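Local coordinates for DNA replication licensing factor MCM related protein (Thermoplasma acidophilum, PDB 4ME3), which probably unwinds DNA during replication as an ATP-driven MCM helicase, of which this chain is the zinc-binding N-terminal domain, probably contributing to single-stranded DNA binding, at residues A[109-113]-A[124-128]; A[228-234]-A[264-268]; A[139-145]-A[155-159]. Residues are numbered along the deposited sequence.

Contact 1 (A[109-113]-A[124-128]); sequences AYRIR and ISVSG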
loop_
_atom_site.group_PDB
_atom_site.type_symbol
_atom_site.label_atom_id
_atom_site.label_comp_id
_atom_site.label_asym_id
_atom_site.label_seq_id
_atom_site.Cartn_x
_atom_site.Cartn_y
_atom_site.Cartn_z
ATOM N N ALA A 109 -14.869 5.182 -11.876
ATOM C CA ALA A 109 -14.105 5.161 -13.117
ATOM C C ALA A 109 -13.908 6.579 -13.648
ATOM O O ALA A 109 -14.848 7.377 -13.669
ATOM C CB ALA A 109 -14.806 4.299 -14.155
ATOM N N TYR A 110 -12.683 6.885 -14.066
ATOM C CA TYR A 110 -12.352 8.202 -14.607
ATOM C C TYR A 110 -11.446 8.080 -15.829
ATOM O O TYR A 110 -10.519 7.277 -15.838
ATOM C CB TYR A 110 -11.622 9.047 -13.558
ATOM C CG TYR A 110 -12.495 9.607 -12.462
ATOM C CD1 TYR A 110 -12.724 8.892 -11.294
ATOM C CD2 TYR A 110 -13.079 10.859 -12.587
ATOM C CE1 TYR A 110 -13.519 9.404 -10.291
ATOM C CE2 TYR A 110 -13.874 11.381 -11.586
ATOM C CZ TYR A 110 -14.088 10.653 -10.440
ATOM O OH TYR A 110 -14.886 11.166 -9.442
ATOM N N ARG A 111 -11.705 8.885 -16.858
ATOM C CA ARG A 111 -10.731 9.062 -17.930
ATOM C C ARG A 111 -9.547 9.811 -17.324
ATOM O O ARG A 111 -9.743 10.633 -16.437
ATOM C CB ARG A 111 -11.320 9.886 -19.081
ATOM C CG ARG A 111 -12.569 9.297 -19.726
ATOM C CD ARG A 111 -12.962 10.084 -20.973
ATOM N NE ARG A 111 -13.160 11.502 -20.681
ATOM C CZ ARG A 111 -13.288 12.454 -21.600
ATOM N NH1 ARG A 111 -13.238 12.151 -22.892
ATOM N NH2 ARG A 111 -13.462 13.717 -21.229
ATOM N N ILE A 112 -8.328 9.539 -17.787
ATOM C CA ILE A 112 -7.146 10.199 -17.225
ATOM C C ILE A 112 -7.309 11.720 -17.255
ATOM O O ILE A 112 -6.985 12.413 -16.290
ATOM C CB ILE A 112 -5.852 9.793 -17.965
ATOM C CG1 ILE A 112 -5.504 8.330 -17.663
ATOM C CG2 ILE A 112 -4.687 10.688 -17.554
ATOM C CD1 ILE A 112 -4.393 7.765 -18.533
ATOM N N ARG A 113 -7.833 12.232 -18.361
ATOM C CA ARG A 113 -7.984 13.674 -18.534
ATOM C C ARG A 113 -9.070 14.269 -17.634
ATOM O O ARG A 113 -9.152 15.488 -17.480
ATOM C CB ARG A 113 -8.296 13.990 -19.997
ATOM C CG ARG A 113 -9.678 13.543 -20.430
ATOM C CD ARG A 113 -9.785 13.405 -21.948
ATOM N NE ARG A 113 -9.464 14.647 -22.647
ATOM C CZ ARG A 113 -8.357 14.864 -23.354
ATOM N NH1 ARG A 113 -7.426 13.926 -23.483
ATOM N NH2 ARG A 113 -8.180 16.036 -23.947
ATOM N N ILE A 124 -9.891 5.336 -6.985
ATOM C CA ILE A 124 -10.529 5.484 -8.283
ATOM C C ILE A 124 -10.048 4.402 -9.242
ATOM O O ILE A 124 -9.091 3.684 -8.951
ATOM C CB ILE A 124 -10.254 6.878 -8.891
ATOM C CG1 ILE A 124 -8.757 7.080 -9.138
ATOM C CG2 ILE A 124 -10.788 7.970 -7.965
ATOM C CD1 ILE A 124 -8.434 8.351 -9.914
ATOM N N SER A 125 -10.724 4.284 -10.377
ATOM C CA SER A 125 -10.331 3.335 -11.409
ATOM C C SER A 125 -9.976 4.090 -12.678
ATOM O O SER A 125 -10.719 4.964 -13.110
ATOM C CB SER A 125 -11.463 2.350 -11.688
ATOM O OG SER A 125 -11.843 1.673 -10.503
ATOM N N VAL A 126 -8.845 3.735 -13.277
ATOM C CA VAL A 126 -8.366 4.393 -14.486
ATOM C C VAL A 126 -7.973 3.345 -15.516
ATOM O O VAL A 126 -7.406 2.311 -15.169
ATOM C CB VAL A 126 -7.153 5.284 -14.174
ATOM C CG1 VAL A 126 -6.766 6.113 -15.387
ATOM C CG2 VAL A 126 -7.457 6.182 -12.987
ATOM N N SER A 127 -8.281 3.610 -16.780
ATOM C CA SER A 127 -7.941 2.685 -17.851
ATOM C C SER A 127 -7.017 3.352 -18.854
ATOM O O SER A 127 -7.004 4.575 -18.986
ATOM C CB SER A 127 -9.204 2.187 -18.554
ATOM O OG SER A 127 -9.903 3.254 -19.168
ATOM N N GLY A 128 -6.233 2.543 -19.556
ATOM C CA GLY A 128 -5.312 3.067 -20.542
ATOM C C GLY A 128 -4.441 1.998 -21.162
ATOM O O GLY A 128 -4.637 0.807 -20.938
HETATM O O HOH W 1 -8.088 6.968 -19.584
#
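Ile112 packs its side chain against Val126, Ile112 CG1 lying 3.4 Å from Val126 CG1, and its terminal CD1 comes to 4.1 Å from the carbonyl O of Ser127. Further back along the loop, the ring of Tyr110 leans past Ile124, with Tyr110 CE1 3.9 Å from Ile124 CG2. The two apolar pairs lie to either side of the one direct hydrogen bond between the segments, from Tyr110 N to Ser125 O (2.9 Å). The same carbonyl also takes a CA-H...O contact from Ala109 CA, 3.4 Å from Ser125 O. Strand 124-128 belongs to the long strand 123-147 of the OB domain in this MCM N-terminal region, and it is hydrogen-bonded along its backbone to strand 233-247, where Val236 and Gly238 pair with Val126 and Ile124. Segment 109-113 is part of the connection leading into that strand from strand 97-101, and it runs obliquely to it, the end-to-end directions differing by 64°. Because the backbones diverge after Tyr110, a water fills the gap: it accepts from Ile112 N at 3.1 Å and donates to Ser127 O at 2.7 Å. The hydroxyl of Ser125 is bound by Asp237 of the neighbouring strand, and Leu259 of strand 250-261 packs against both Ile124 and Val126.

Contact 2 (A[228-234]-A[264-268]); sequences LYPGNRV and VRKDV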
loop_
_atom_site.group_PDB
_atom_site.type_symbol
_atom_site.label_atom_id
_atom_site.label_comp_id
_atom_site.label_asym_id
_atom_site.label_seq_id
_atom_site.Cartn_x
_atom_site.Cartn_y
_atom_site.Cartn_z
ATOM N N LEU A 228 3.092 -5.537 -15.869
ATOM C CA LEU A 228 2.640 -4.702 -16.975
ATOM C C LEU A 228 3.770 -4.374 -17.949
ATOM O O LEU A 228 4.885 -4.040 -17.538
ATOM C CB LEU A 228 2.005 -3.416 -16.434
ATOM C CG LEU A 228 0.837 -3.628 -15.463
ATOM C CD1 LEU A 228 0.248 -2.297 -15.002
ATOM C CD2 LEU A 228 -0.235 -4.488 -16.099
ATOM N N TYR A 229 3.463 -4.474 -19.240
ATOM C CA TYR A 229 4.434 -4.253 -20.304
ATOM C C TYR A 229 3.857 -3.321 -21.368
ATOM O O TYR A 229 2.637 -3.206 -21.507
ATOM C CB TYR A 229 4.812 -5.587 -20.958
ATOM C CG TYR A 229 5.364 -6.619 -20.002
ATOM C CD1 TYR A 229 4.519 -7.490 -19.327
ATOM C CD2 TYR A 229 6.730 -6.734 -19.785
ATOM C CE1 TYR A 229 5.019 -8.440 -18.454
ATOM C CE2 TYR A 229 7.241 -7.682 -18.913
ATOM C CZ TYR A 229 6.381 -8.532 -18.253
ATOM O OH TYR A 229 6.886 -9.474 -17.386
ATOM N N PRO A 230 4.731 -2.650 -22.134
ATOM C CA PRO A 230 4.238 -1.730 -23.165
ATOM C C PRO A 230 3.270 -2.389 -24.143
ATOM O O PRO A 230 3.540 -3.478 -24.646
ATOM C CB PRO A 230 5.520 -1.291 -23.877
ATOM C CG PRO A 230 6.571 -1.393 -22.830
ATOM C CD PRO A 230 6.197 -2.586 -21.995
ATOM N N GLY A 231 2.149 -1.720 -24.399
ATOM C CA GLY A 231 1.124 -2.236 -25.284
ATOM C C GLY A 231 -0.046 -2.853 -24.537
ATOM O O GLY A 231 -1.133 -3.001 -25.096
ATOM N N ASN A 232 0.173 -3.222 -23.275
ATOM C CA ASN A 232 -0.884 -3.824 -22.470
ATOM C C ASN A 232 -2.055 -2.872 -22.283
ATOM O O ASN A 232 -1.867 -1.689 -22.016
ATOM C CB ASN A 232 -0.369 -4.220 -21.082
ATOM C CG ASN A 232 0.579 -5.412 -21.100
ATOM O OD1 ASN A 232 1.131 -5.769 -20.058
ATOM N ND2 ASN A 232 0.780 -6.028 -22.265
ATOM N N ARG A 233 -3.267 -3.398 -22.405
ATOM C CA ARG A 233 -4.458 -2.624 -22.088
ATOM C C ARG A 233 -4.864 -2.949 -20.661
ATOM O O ARG A 233 -5.114 -4.105 -20.334
ATOM C CB ARG A 233 -5.585 -2.955 -23.064
ATOM C CG ARG A 233 -5.275 -2.510 -24.481
ATOM C CD ARG A 233 -6.372 -2.875 -25.460
ATOM N NE ARG A 233 -6.039 -2.398 -26.799
ATOM C CZ ARG A 233 -6.251 -1.158 -27.229
ATOM N NH1 ARG A 233 -6.808 -0.255 -26.432
ATOM N NH2 ARG A 233 -5.907 -0.818 -28.464
ATOM N N VAL A 234 -4.915 -1.931 -19.808
ATOM C CA VAL A 234 -5.122 -2.165 -18.384
ATOM C C VAL A 234 -6.225 -1.303 -17.787
ATOM O O VAL A 234 -6.519 -0.212 -18.276
ATOM C CB VAL A 234 -3.822 -1.915 -17.586
ATOM C CG1 VAL A 234 -2.689 -2.746 -18.152
ATOM C CG2 VAL A 234 -3.447 -0.441 -17.607
ATOM N N VAL A 264 -5.154 -4.629 -10.360
ATOM C CA VAL A 264 -4.837 -4.471 -11.776
ATOM C C VAL A 264 -5.507 -5.562 -12.600
ATOM O O VAL A 264 -5.497 -6.735 -12.215
ATOM C CB VAL A 264 -3.311 -4.535 -12.016
ATOM C CG1 VAL A 264 -3.000 -4.647 -13.498
ATOM C CG2 VAL A 264 -2.624 -3.318 -11.408
ATOM N N ARG A 265 -6.093 -5.172 -13.727
ATOM C CA ARG A 265 -6.698 -6.125 -14.660
ATOM C C ARG A 265 -6.244 -5.822 -16.080
ATOM O O ARG A 265 -6.116 -4.662 -16.457
ATOM C CB ARG A 265 -8.225 -6.060 -14.593
ATOM C CG ARG A 265 -8.819 -6.599 -13.305
ATOM C CD ARG A 265 -8.673 -8.114 -13.200
ATOM N NE ARG A 265 -9.289 -8.625 -11.978
ATOM C CZ ARG A 265 -8.676 -8.709 -10.800
ATOM N NH1 ARG A 265 -7.414 -8.322 -10.661
ATOM N NH2 ARG A 265 -9.331 -9.186 -9.751
ATOM N N LYS A 266 -6.011 -6.874 -16.860
ATOM C CA LYS A 266 -5.565 -6.734 -18.244
ATOM C C LYS A 266 -6.525 -7.406 -19.217
ATOM O O LYS A 266 -7.270 -8.310 -18.845
ATOM C CB LYS A 266 -4.177 -7.353 -18.420
ATOM C CG LYS A 266 -3.064 -6.572 -17.755
ATOM C CD LYS A 266 -1.776 -6.676 -18.553
ATOM C CE LYS A 266 -1.043 -7.961 -18.250
ATOM N NZ LYS A 266 0.160 -8.130 -19.107
ATOM N N ASP A 267 -6.494 -6.962 -20.470
ATOM C CA ASP A 267 -7.260 -7.612 -21.528
ATOM C C ASP A 267 -6.553 -7.429 -22.867
ATOM O O ASP A 267 -5.694 -6.560 -23.009
ATOM C CB ASP A 267 -8.674 -7.038 -21.597
ATOM C CG ASP A 267 -8.701 -5.625 -22.138
ATOM O OD1 ASP A 267 -8.325 -4.696 -21.391
ATOM O OD2 ASP A 267 -9.103 -5.445 -23.307
ATOM N N VAL A 268 -6.913 -8.254 -23.846
ATOM C CA VAL A 268 -6.307 -8.170 -25.172
ATOM C C VAL A 268 -7.333 -7.692 -26.196
ATOM O O VAL A 268 -8.510 -8.041 -26.113
ATOM C CB VAL A 268 -5.735 -9.530 -25.630
ATOM C CG1 VAL A 268 -4.928 -10.173 -24.514
ATOM C CG2 VAL A 268 -6.847 -10.459 -26.099
#
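Lys266 bends over the turn before strand 233-247: with chi2 between wells at -147° and chi3 m, its NZ arrives 2.7 Å from Asn232 OD1 and donates a hydrogen bond, with a second to the carbonyl of Leu227. Asn232, chi1 m, holds that oxygen inward, where it also accepts from Tyr229 N at 2.8 Å, bracing the type II turn Tyr229-Asn232. The aliphatic part of the lysine is used too, Lys266 CD lying 3.6 Å from Leu228 CD2, which also meets Val264 CG1 at 3.8 Å. Arg233 is extended, chi2 and chi3 both t, and its guanidinium leads off to a salt bridge with Asp203. Val234 and Lys266 form an antiparallel non-hydrogen-bonded pair, and beside it Asp267 N donates to Arg233 O at 3.2 Å. Strand 263-267, the last of this N-terminal domain construct, borders strand 233-247 of the OB-domain sheet, whose other neighbour here is strand 123-147, while Leu228 and Val234 pack on Val198 and Ile200 of strand 191-201.

Contact 3 (A[139-145]-A[155-159]); sequences KLKNAAF and YVEQT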
loop_
_atom_site.group_PDB
_atom_site.type_symbol
_atom_site.label_atom_id
_atom_site.label_comp_id
_atom_site.label_asym_id
_atom_site.label_seq_id
_atom_site.Cartn_x
_atom_site.Cartn_y
_atom_site.Cartn_z
ATOM N N LYS A 139 12.520 -1.544 -2.702
ATOM C CA LYS A 139 12.271 -0.404 -1.837
ATOM C C LYS A 139 12.188 -0.887 -0.397
ATOM O O LYS A 139 11.550 -1.894 -0.103
ATOM C CB LYS A 139 10.968 0.299 -2.224
ATOM C CG LYS A 139 10.451 1.271 -1.169
ATOM C CD LYS A 139 8.955 1.499 -1.307
ATOM C CE LYS A 139 8.324 1.855 0.033
ATOM N NZ LYS A 139 6.837 1.783 -0.020
ATOM N N LEU A 140 12.845 -0.158 0.495
ATOM C CA LEU A 140 12.820 -0.467 1.914
ATOM C C LEU A 140 11.389 -0.355 2.434
ATOM O O LEU A 140 10.740 0.675 2.250
ATOM C CB LEU A 140 13.739 0.512 2.646
ATOM C CG LEU A 140 14.060 0.254 4.112
ATOM C CD1 LEU A 140 14.731 -1.093 4.289
ATOM C CD2 LEU A 140 14.947 1.378 4.626
ATOM N N LYS A 141 10.896 -1.414 3.072
ATOM C CA LYS A 141 9.511 -1.442 3.540
ATOM C C LYS A 141 9.442 -1.481 5.059
ATOM O O LYS A 141 8.791 -0.641 5.682
ATOM C CB LYS A 141 8.765 -2.638 2.950
ATOM C CG LYS A 141 7.294 -2.701 3.341
ATOM C CD LYS A 141 6.525 -1.490 2.830
ATOM C CE LYS A 141 5.058 -1.548 3.231
ATOM N NZ LYS A 141 4.363 -2.747 2.680
ATOM N N ASN A 142 10.097 -2.469 5.658
ATOM C CA ASN A 142 10.238 -2.502 7.107
ATOM C C ASN A 142 11.715 -2.393 7.453
ATOM O O ASN A 142 12.478 -3.339 7.257
ATOM C CB ASN A 142 9.635 -3.777 7.694
ATOM C CG ASN A 142 9.362 -3.655 9.180
ATOM O OD1 ASN A 142 9.268 -2.548 9.716
ATOM N ND2 ASN A 142 9.231 -4.789 9.854
ATOM N N ALA A 143 12.110 -1.228 7.953
ATOM C CA ALA A 143 13.522 -0.917 8.158
ATOM C C ALA A 143 13.988 -1.260 9.565
ATOM O O ALA A 143 13.389 -0.832 10.549
ATOM C CB ALA A 143 13.774 0.549 7.875
ATOM N N ALA A 144 15.080 -2.016 9.649
ATOM C CA ALA A 144 15.699 -2.350 10.925
ATOM C C ALA A 144 16.699 -1.271 11.330
ATOM O O ALA A 144 17.600 -0.941 10.565
ATOM C CB ALA A 144 16.403 -3.699 10.828
ATOM N N PHE A 145 16.540 -0.733 12.536
ATOM C CA PHE A 145 17.461 0.269 13.062
ATOM C C PHE A 145 18.121 -0.223 14.345
ATOM O O PHE A 145 17.440 -0.646 15.278
ATOM C CB PHE A 145 16.726 1.582 13.335
ATOM C CG PHE A 145 16.334 2.331 12.093
ATOM C CD1 PHE A 145 17.226 3.193 11.479
ATOM C CD2 PHE A 145 15.073 2.177 11.543
ATOM C CE1 PHE A 145 16.867 3.886 10.338
ATOM C CE2 PHE A 145 14.711 2.868 10.404
ATOM C CZ PHE A 145 15.611 3.721 9.801
ATOM N N TYR A 155 12.196 -1.617 14.502
ATOM C CA TYR A 155 11.725 -1.641 13.126
ATOM C C TYR A 155 10.750 -0.499 12.871
ATOM O O TYR A 155 9.875 -0.225 13.688
ATOM C CB TYR A 155 11.076 -2.988 12.802
ATOM C CG TYR A 155 12.075 -4.078 12.477
ATOM C CD1 TYR A 155 12.674 -4.823 13.484
ATOM C CD2 TYR A 155 12.423 -4.356 11.162
ATOM C CE1 TYR A 155 13.591 -5.815 13.191
ATOM C CE2 TYR A 155 13.338 -5.349 10.858
ATOM C CZ TYR A 155 13.919 -6.075 11.879
ATOM O OH TYR A 155 14.830 -7.063 11.580
ATOM N N VAL A 156 10.918 0.173 11.738
ATOM C CA VAL A 156 10.035 1.269 11.357
ATOM C C VAL A 156 9.528 1.056 9.938
ATOM O O VAL A 156 10.316 0.924 9.003
ATOM C CB VAL A 156 10.756 2.625 11.420
ATOM C CG1 VAL A 156 9.792 3.756 11.069
ATOM C CG2 VAL A 156 11.362 2.844 12.796
ATOM N N GLU A 157 8.209 1.019 9.783
ATOM C CA GLU A 157 7.606 0.887 8.464
ATOM C C GLU A 157 7.891 2.135 7.640
ATOM O O GLU A 157 7.821 3.255 8.148
ATOM C CB GLU A 157 6.096 0.674 8.577
ATOM C CG GLU A 157 5.408 0.475 7.239
ATOM C CD GLU A 157 3.901 0.375 7.363
ATOM O OE1 GLU A 157 3.399 0.327 8.505
ATOM O OE2 GLU A 157 3.215 0.350 6.320
ATOM N N GLN A 158 8.211 1.933 6.366
ATOM C CA GLN A 158 8.526 3.034 5.467
ATOM C C GLN A 158 7.351 3.304 4.534
ATOM O O GLN A 158 6.807 2.387 3.925
ATOM C CB GLN A 158 9.776 2.705 4.656
ATOM C CG GLN A 158 10.978 2.377 5.512
ATOM C CD GLN A 158 11.414 3.549 6.363
ATOM O OE1 GLN A 158 11.613 4.651 5.858
ATOM N NE2 GLN A 158 11.554 3.320 7.665
ATOM N N THR A 159 6.960 4.569 4.437
ATOM C CA THR A 159 5.820 4.951 3.614
ATOM C C THR A 159 6.151 6.081 2.642
ATOM O O THR A 159 5.354 6.394 1.759
ATOM C CB THR A 159 4.636 5.389 4.494
ATOM O OG1 THR A 159 5.058 6.433 5.383
ATOM C CG2 THR A 159 4.114 4.216 5.308
#
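A beta hairpin built from strands 123-147 and 153-157 runs from the OB domain toward the zinc site, and here its arms pair antiparallel. Lys139 turns its amine to Glu221, and Leu140 packs by its CG on Gln158 CG at 4.0 Å. The carbonyl O of Lys141 accepts from Gln158 N at 2.7 Å. Lys141 and Asn142 both face Glu191 across the sheet in a classic beta bulge, where the chain turns its corner; the side-chain ND2 of Asn142 donates to the carbonyls of Gln91 and Arg92. Ala143 and Val156 form a hydrogen-bonded pair, Ala143 N to Val156 O at 3.0 Å and Val156 N to Ala143 O at 2.9 Å. Next, Ala144 sets its CB over one face of the Tyr155 ring, 3.5 Å from Tyr155 CE2. Phe145, its side chain about 10 Å from the zinc, leaves its CD2 4.0 Å from Val156 CG2. Gln158 OE1 accepts from Ser164 N, while Gln158 NE2 donates to Val156 O (3.0 Å) and lies at the Phe145 ring edge, 4.2 Å from Phe145 CE2.

In the fold
All three contacts feed one branched sheet. Strand 123-147 carries contacts 1 and 3 on opposite sides of the chain's centre, their centres 31 Å apart. Contact 2 lies beside contact 1, where Gly128 O and Val234 N, 3.0 Å apart, probably form a hydrogen bond between strands 123-147 and 233-247. Contact 3 has the most complete strand pairing, three antiparallel bridges in a hairpin with five buried residues and none exposed among those touching, on the way to the zinc. Contact 1 sets a loop against a strand by one direct bond, a water and small apolar patches. Contact 2 is more open, and a lysine amine bonded to an asparagine accompanies its edge-strand pairing.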